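Local coordinates for O-succinylhomoserine sulfhydrylase (PDB 3NDN), which catalyses the pyridoxal-phosphate-dependent formation of L-homocysteine from O-succinyl-L-homoserine and hydrogen sulfide, a step of methionine biosynthesis, at the interface of chains A and B and the interface of chains A and C. Residues are numbered along the deposited sequence; one frame, centred on the assembly and turned at random. Chains: chain A/B/C, O-succinylhomoserine sulfhydrylase.

Contact 1: the interface of chains A and B. Residues chain A 48, 50; chain B 47-48, 50, 268.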
ATOM      1  N   MET A  48      -7.862  -6.375   2.039  1.00 27.84           N
ATOM      2  CA  MET A  48      -8.022  -4.997   1.491  1.00 28.24           C
ATOM      3  C   MET A  48      -8.635  -5.039   0.088  1.00 27.65           C
ATOM      4  O   MET A  48      -7.995  -5.531  -0.840  1.00 27.78           O
ATOM      5  CB  MET A  48      -6.655  -4.301   1.426  1.00 28.54           C
ATOM      6  CG  MET A  48      -6.708  -2.795   1.112  1.00 30.74           C
ATOM      7  SD  MET A  48      -5.102  -2.139   0.583  1.00 34.52           S
ATOM      8  CE  MET A  48      -4.206  -2.062   2.134  1.00 36.06           C
ATOM      9  N   LEU A  50      -9.376  -2.956  -2.778  1.00 27.37           N
ATOM     10  CA  LEU A  50      -9.160  -1.743  -3.585  1.00 28.06           C
ATOM     11  C   LEU A  50      -9.965  -1.866  -4.876  1.00 28.15           C
ATOM     12  O   LEU A  50      -9.444  -2.279  -5.912  1.00 29.13           O
ATOM     13  CB  LEU A  50      -7.667  -1.506  -3.879  1.00 28.15           C
ATOM     14  CG  LEU A  50      -6.753  -1.267  -2.665  1.00 29.83           C
ATOM     15  CD1 LEU A  50      -5.289  -1.021  -3.056  1.00 31.49           C
ATOM     16  CD2 LEU A  50      -7.284  -0.110  -1.820  1.00 30.86           C
TER
ATOM     17  N   ALA B  47      -8.653  -8.207  -5.518  1.00 29.75           N
ATOM     18  CA  ALA B  47      -8.379  -8.036  -4.062  1.00 30.19           C
ATOM     19  C   ALA B  47      -6.929  -8.269  -3.628  1.00 30.12           C
ATOM     20  O   ALA B  47      -6.198  -9.043  -4.254  1.00 31.43           O
ATOM     21  CB  ALA B  47      -9.323  -8.957  -3.240  1.00 29.92           C
ATOM     22  N   MET B  48      -6.511  -7.607  -2.542  1.00 30.74           N
ATOM     23  CA  MET B  48      -5.159  -7.755  -1.997  1.00 30.47           C
ATOM     24  C   MET B  48      -5.226  -8.426  -0.616  1.00 30.43           C
ATOM     25  O   MET B  48      -5.740  -7.829   0.355  1.00 30.18           O
ATOM     26  CB  MET B  48      -4.472  -6.382  -1.896  1.00 31.07           C
ATOM     27  CG  MET B  48      -2.960  -6.428  -1.710  1.00 31.56           C
ATOM     28  SD  MET B  48      -2.234  -4.897  -1.018  1.00 36.50           S
ATOM     29  CE  MET B  48      -2.603  -3.702  -2.320  1.00 33.48           C
ATOM     30  N   LEU B  50      -3.299  -9.270   2.247  1.00 29.36           N
ATOM     31  CA  LEU B  50      -2.114  -9.106   3.100  1.00 28.70           C
ATOM     32  C   LEU B  50      -2.246  -9.938   4.388  1.00 28.32           C
ATOM     33  O   LEU B  50      -2.635  -9.444   5.460  1.00 28.34           O
ATOM     34  CB  LEU B  50      -1.806  -7.630   3.380  1.00 29.21           C
ATOM     35  CG  LEU B  50      -1.550  -6.754   2.145  1.00 29.42           C
ATOM     36  CD1 LEU B  50      -1.398  -5.306   2.551  1.00 30.72           C
ATOM     37  CD2 LEU B  50      -0.295  -7.213   1.352  1.00 28.32           C
ATOM     38  N   TRP B 268       0.075  -7.583  -6.487  1.00 26.17           N
ATOM     39  CA  TRP B 268      -0.991  -6.655  -6.881  1.00 26.70           C
ATOM     40  C   TRP B 268      -0.499  -5.616  -7.914  1.00 27.07           C
ATOM     41  O   TRP B 268      -1.083  -5.489  -9.000  1.00 26.44           O
ATOM     42  CB  TRP B 268      -1.664  -6.008  -5.647  1.00 27.26           C
ATOM     43  CG  TRP B 268      -2.671  -4.881  -5.962  1.00 28.19           C
ATOM     44  CD1 TRP B 268      -3.985  -5.028  -6.334  1.00 30.23           C
ATOM     45  CD2 TRP B 268      -2.427  -3.464  -5.911  1.00 30.19           C
ATOM     46  NE1 TRP B 268      -4.567  -3.794  -6.530  1.00 30.76           N
ATOM     47  CE2 TRP B 268      -3.640  -2.818  -6.266  1.00 31.62           C
ATOM     48  CE3 TRP B 268      -1.308  -2.678  -5.586  1.00 29.45           C
ATOM     49  CZ2 TRP B 268      -3.764  -1.415  -6.316  1.00 30.08           C
ATOM     50  CZ3 TRP B 268      -1.428  -1.274  -5.637  1.00 30.08           C
ATOM     51  CH2 TRP B 268      -2.654  -0.664  -5.993  1.00 28.79           C
TER
HETATM   52  O   HOH W   1      -7.415  -3.655  -7.370  1.00 17.07           O

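Contact 2: the interface of chains A and C. Residues chain A 106, 110, 132, 135-136, 140; chain C 253-254, 256-258.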
ATOM      1  N   MET A 106     -12.195  16.580  10.405  1.00 27.21           N
ATOM      2  CA  MET A 106     -12.991  17.771  10.052  1.00 28.36           C
ATOM      3  C   MET A 106     -14.191  17.439   9.143  1.00 28.56           C
ATOM      4  O   MET A 106     -15.265  18.057   9.264  1.00 29.00           O
ATOM      5  CB  MET A 106     -12.119  18.869   9.434  1.00 28.49           C
ATOM      6  CG  MET A 106     -11.255  19.657  10.440  1.00 28.56           C
ATOM      7  SD  MET A 106     -12.051  20.111  12.006  1.00 31.58           S
ATOM      8  CE  MET A 106     -13.347  21.231  11.467  1.00 32.30           C
ATOM      9  N   PHE A 110     -17.962  18.575  10.130  1.00 31.33           N
ATOM     10  CA  PHE A 110     -18.813  19.349   9.215  1.00 31.71           C
ATOM     11  C   PHE A 110     -20.061  18.557   8.786  1.00 32.02           C
ATOM     12  O   PHE A 110     -21.186  19.080   8.832  1.00 31.80           O
ATOM     13  CB  PHE A 110     -18.042  19.885   7.977  1.00 31.67           C
ATOM     14  CG  PHE A 110     -18.946  20.505   6.949  1.00 32.82           C
ATOM     15  CD1 PHE A 110     -19.466  21.793   7.144  1.00 34.21           C
ATOM     16  CD2 PHE A 110     -19.358  19.772   5.834  1.00 32.91           C
ATOM     17  CE1 PHE A 110     -20.349  22.360   6.227  1.00 32.58           C
ATOM     18  CE2 PHE A 110     -20.234  20.320   4.903  1.00 34.21           C
ATOM     19  CZ  PHE A 110     -20.742  21.620   5.093  1.00 33.86           C
ATOM     20  N   SER A 132     -10.113  24.970  13.182  1.00 34.62           N
ATOM     21  CA  SER A 132     -11.026  24.632  12.084  1.00 34.64           C
ATOM     22  C   SER A 132     -12.479  24.370  12.529  1.00 34.15           C
ATOM     23  O   SER A 132     -13.413  24.699  11.791  1.00 34.49           O
ATOM     24  CB  SER A 132     -10.491  23.452  11.273  1.00 34.04           C
ATOM     25  OG  SER A 132      -9.372  23.822  10.485  1.00 34.96           O
ATOM     26  N   VAL A 135     -14.046  27.816  12.873  1.00 35.90           N
ATOM     27  CA  VAL A 135     -14.329  28.380  11.536  1.00 36.15           C
ATOM     28  C   VAL A 135     -15.619  27.786  10.945  1.00 35.78           C
ATOM     29  O   VAL A 135     -16.419  28.512  10.357  1.00 36.20           O
ATOM     30  CB  VAL A 135     -13.149  28.178  10.536  1.00 36.36           C
ATOM     31  CG1 VAL A 135     -13.548  28.607   9.119  1.00 36.90           C
ATOM     32  CG2 VAL A 135     -11.904  28.923  10.995  1.00 35.81           C
ATOM     33  N   VAL A 136     -15.816  26.478  11.130  1.00 34.60           N
ATOM     34  CA  VAL A 136     -17.039  25.786  10.691  1.00 34.43           C
ATOM     35  C   VAL A 136     -18.285  26.381  11.393  1.00 35.10           C
ATOM     36  O   VAL A 136     -19.294  26.653  10.740  1.00 34.68           O
ATOM     37  CB  VAL A 136     -16.967  24.235  10.949  1.00 34.04           C
ATOM     38  CG1 VAL A 136     -18.347  23.586  10.877  1.00 34.32           C
ATOM     39  CG2 VAL A 136     -16.019  23.545   9.962  1.00 33.50           C
ATOM     40  N   ILE A 140     -18.570  29.238   8.174  1.00 38.21           N
ATOM     41  CA  ILE A 140     -19.034  28.402   7.056  1.00 37.30           C
ATOM     42  C   ILE A 140     -20.532  28.076   7.131  1.00 36.97           C
ATOM     43  O   ILE A 140     -21.248  28.236   6.142  1.00 37.78           O
ATOM     44  CB  ILE A 140     -18.161  27.120   6.875  1.00 36.57           C
ATOM     45  CG1 ILE A 140     -16.724  27.514   6.499  1.00 37.25           C
ATOM     46  CG2 ILE A 140     -18.776  26.182   5.809  1.00 35.91           C
ATOM     47  CD1 ILE A 140     -15.709  26.340   6.445  1.00 37.71           C
TER
ATOM     48  N   LYS C 253     -10.328  27.572   1.408  1.00 46.10           N
ATOM     49  CA  LYS C 253     -11.012  27.751   2.704  1.00 45.80           C
ATOM     50  C   LYS C 253     -11.919  26.566   3.027  1.00 44.36           C
ATOM     51  O   LYS C 253     -11.887  26.044   4.146  1.00 43.86           O
ATOM     52  CB  LYS C 253     -11.789  29.082   2.775  1.00 46.79           C
ATOM     53  CG  LYS C 253     -12.459  29.338   4.132  1.00 48.35           C
ATOM     54  CD  LYS C 253     -13.205  30.668   4.198  1.00 50.87           C
ATOM     55  CE  LYS C 253     -13.817  30.852   5.581  1.00 53.04           C
ATOM     56  NZ  LYS C 253     -14.348  32.240   5.785  1.00 54.78           N
ATOM     57  N   LEU C 254     -12.714  26.122   2.053  1.00 43.56           N
ATOM     58  CA  LEU C 254     -13.558  24.940   2.265  1.00 42.71           C
ATOM     59  C   LEU C 254     -12.740  23.650   2.433  1.00 41.84           C
ATOM     60  O   LEU C 254     -13.018  22.837   3.328  1.00 41.25           O
ATOM     61  CB  LEU C 254     -14.606  24.790   1.149  1.00 43.12           C
ATOM     62  CG  LEU C 254     -15.802  25.759   1.192  1.00 44.18           C
ATOM     63  CD1 LEU C 254     -16.695  25.542  -0.026  1.00 45.06           C
ATOM     64  CD2 LEU C 254     -16.620  25.594   2.485  1.00 45.03           C
ATOM     65  N   ARG C 256      -9.588  23.233   3.592  1.00 40.07           N
ATOM     66  CA  ARG C 256      -8.914  23.183   4.890  0.50 39.84           C
ATOM     67  C   ARG C 256      -9.877  22.873   6.040  1.00 39.70           C
ATOM     68  O   ARG C 256      -9.575  22.047   6.912  1.00 38.85           O
ATOM     69  CB  ARG C 256      -8.173  24.492   5.170  0.50 40.72           C
ATOM     70  CG  ARG C 256      -7.007  24.778   4.226  0.50 41.40           C
ATOM     71  CD  ARG C 256      -6.143  25.915   4.751  0.50 43.70           C
ATOM     72  NE  ARG C 256      -4.959  26.125   3.922  0.50 44.66           N
ATOM     73  CZ  ARG C 256      -3.914  26.853   4.293  0.50 45.85           C
ATOM     74  NH1 ARG C 256      -3.908  27.448   5.476  0.50 46.92           N
ATOM     75  NH2 ARG C 256      -2.879  26.990   3.478  0.50 47.01           N
ATOM     76  N   HIS C 257     -11.041  23.512   6.027  1.00 38.95           N
ATOM     77  CA  HIS C 257     -11.927  23.443   7.181  1.00 38.70           C
ATOM     78  C   HIS C 257     -13.066  22.414   7.172  1.00 37.76           C
ATOM     79  O   HIS C 257     -13.523  22.019   8.248  1.00 38.45           O
ATOM     80  CB  HIS C 257     -12.415  24.857   7.542  1.00 39.40           C
ATOM     81  CG  HIS C 257     -11.305  25.854   7.707  1.00 41.40           C
ATOM     82  ND1 HIS C 257     -10.423  25.820   8.767  1.00 41.72           N
ATOM     83  CD2 HIS C 257     -10.941  26.923   6.952  1.00 42.24           C
ATOM     84  CE1 HIS C 257      -9.567  26.823   8.661  1.00 43.78           C
ATOM     85  NE2 HIS C 257      -9.862  27.512   7.571  1.00 43.27           N
ATOM     86  N   THR C 258     -13.512  21.970   5.994  1.00 36.51           N
ATOM     87  CA  THR C 258     -14.499  20.882   5.898  1.00 36.18           C
ATOM     88  C   THR C 258     -13.850  19.512   5.574  1.00 34.84           C
ATOM     89  O   THR C 258     -14.484  18.482   5.730  1.00 34.85           O
ATOM     90  CB  THR C 258     -15.645  21.165   4.901  1.00 36.21           C
ATOM     91  OG1 THR C 258     -15.137  21.172   3.557  1.00 37.48           O
ATOM     92  CG2 THR C 258     -16.351  22.532   5.221  1.00 37.17           C
TER

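Contact 1: the interface of chains A and B
A:Met48 and B:Met48 face each other across the two-fold in extended loop segments and pair as an antiparallel beta bridge, each giving its N-H to the other's carbonyl. The bond from A:Met48 N to B:Met48 O and its twin from B:Met48 N to A:Met48 O both measure 3.1 Å, and with 164° at the hydrogen they are almost straight. This reciprocal pair is made between main-chain groups of two subunits of the homotetramer.

The two methionine side chains leave the bridge toward the same side and run next to each other. Each has CG anti to its own backbone N (chi1 -170° in A:Met48, much the same in B:Met48), stays extended to the sulfur and then bends, which swings the methyl group aside. The A:Met48 sulfur SD comes to 4.1 Å from the methyl CE of B:Met48, a loose contact of thioether against methyl.

That methyl also meets A:Leu50, whose CD1 branch lies 3.9 Å from B:Met48 CE. The same leucine methyl settles on the indole of B:Trp268, a residue of helix 264-273, and its nearest ring atom is CZ2 of the benzene half at 3.6 Å. A:Leu50 CD1 and B:Met48 CE thus share one face of the indole, both displaced toward its rim, so a residue from each chain helps to cover the ring. The leucine side chain stands roughly at right angles to that of the tryptophan.

At the indole edge the polar group meets a water. This water, in the plane of the ring, has its oxygen 3.0 Å from B:Trp268 NE1, with 170° at the hydrogen. The same water links this pyrrole nitrogen to chain A, lying 2.9 Å from the backbone carbonyl O of A:Leu50.

Contact 2: the interface of chains A and C
The hydroxyl OG of A:Ser132 meets the imidazole ND1 of C:His257 at 2.8 Å, tying the start of helix 131-143 to the C-terminal end of helix 244-258 in the neighbouring subunit. Which of the two supplies the proton is not settled by the positions. In this trans-sulfuration enzyme, a pyridoxal-phosphate-dependent homotetramer, the patch is a helix-to-helix packing between subunits. A:Ser132 has OG beside its backbone N (chi1 -72°), and its CB lies in the plane of the imidazole at the ring's edge.

C:His257 buries more surface than any other residue of the patch and is held from several directions. The CG1 methyl of A:Val135 stands over one face of its ring, 3.9 Å from the centroid in a CH-pi contact and shifted toward the rim, while CB of C:Arg256 from the histidine's own chain covers the centre of the opposite face. Packing on both faces and the bond at ND1 probably limit rotation of the imidazole. At the stem of the side chain, CD1 of A:Ile140 touches C:His257 CB at 3.8 Å, the two side chains lying nearly perpendicular.

A:Ile140 also reaches back along the partner helix with its other branch, where CG2 packs 4.0 Å from the CD2 methyl of C:Leu254. Beyond the isoleucine, the CG2 methyl of C:Thr258 rests on one face of A:Phe110 in a CH-pi contact, displaced toward the rim and 3.9 Å from the ring centroid.

The threonine's two branches do different work. Its chi1 of 68° places OG1 between the backbone N and the carbonyl carbon, leaving CG2 anti to that carbonyl carbon and directed at the phenyl ring. OG1 instead donates to the carbonyl O of C:Leu254 one turn back in the helix, at 2.7 Å. That hydroxyl approaches from above the carbonyl plane, 47° out of it.

The centres of contact 1 and contact 2 lie about 33 Å apart, and they have chain A in common but no residue. Contact 1 pairs A with B through loop segments around position 48 and a tryptophan of helix 264-273; contact 2 pairs A with C through helices 105-114, 131-143 and 244-258. Helix 244-258 and helix 264-273 follow one another in the sequence, so neighbouring parts of the chain serve different partners. Because each interface is two-fold symmetric, every contact has a twin, and one subunit using both kinds of surface is consistent with the homotetramer.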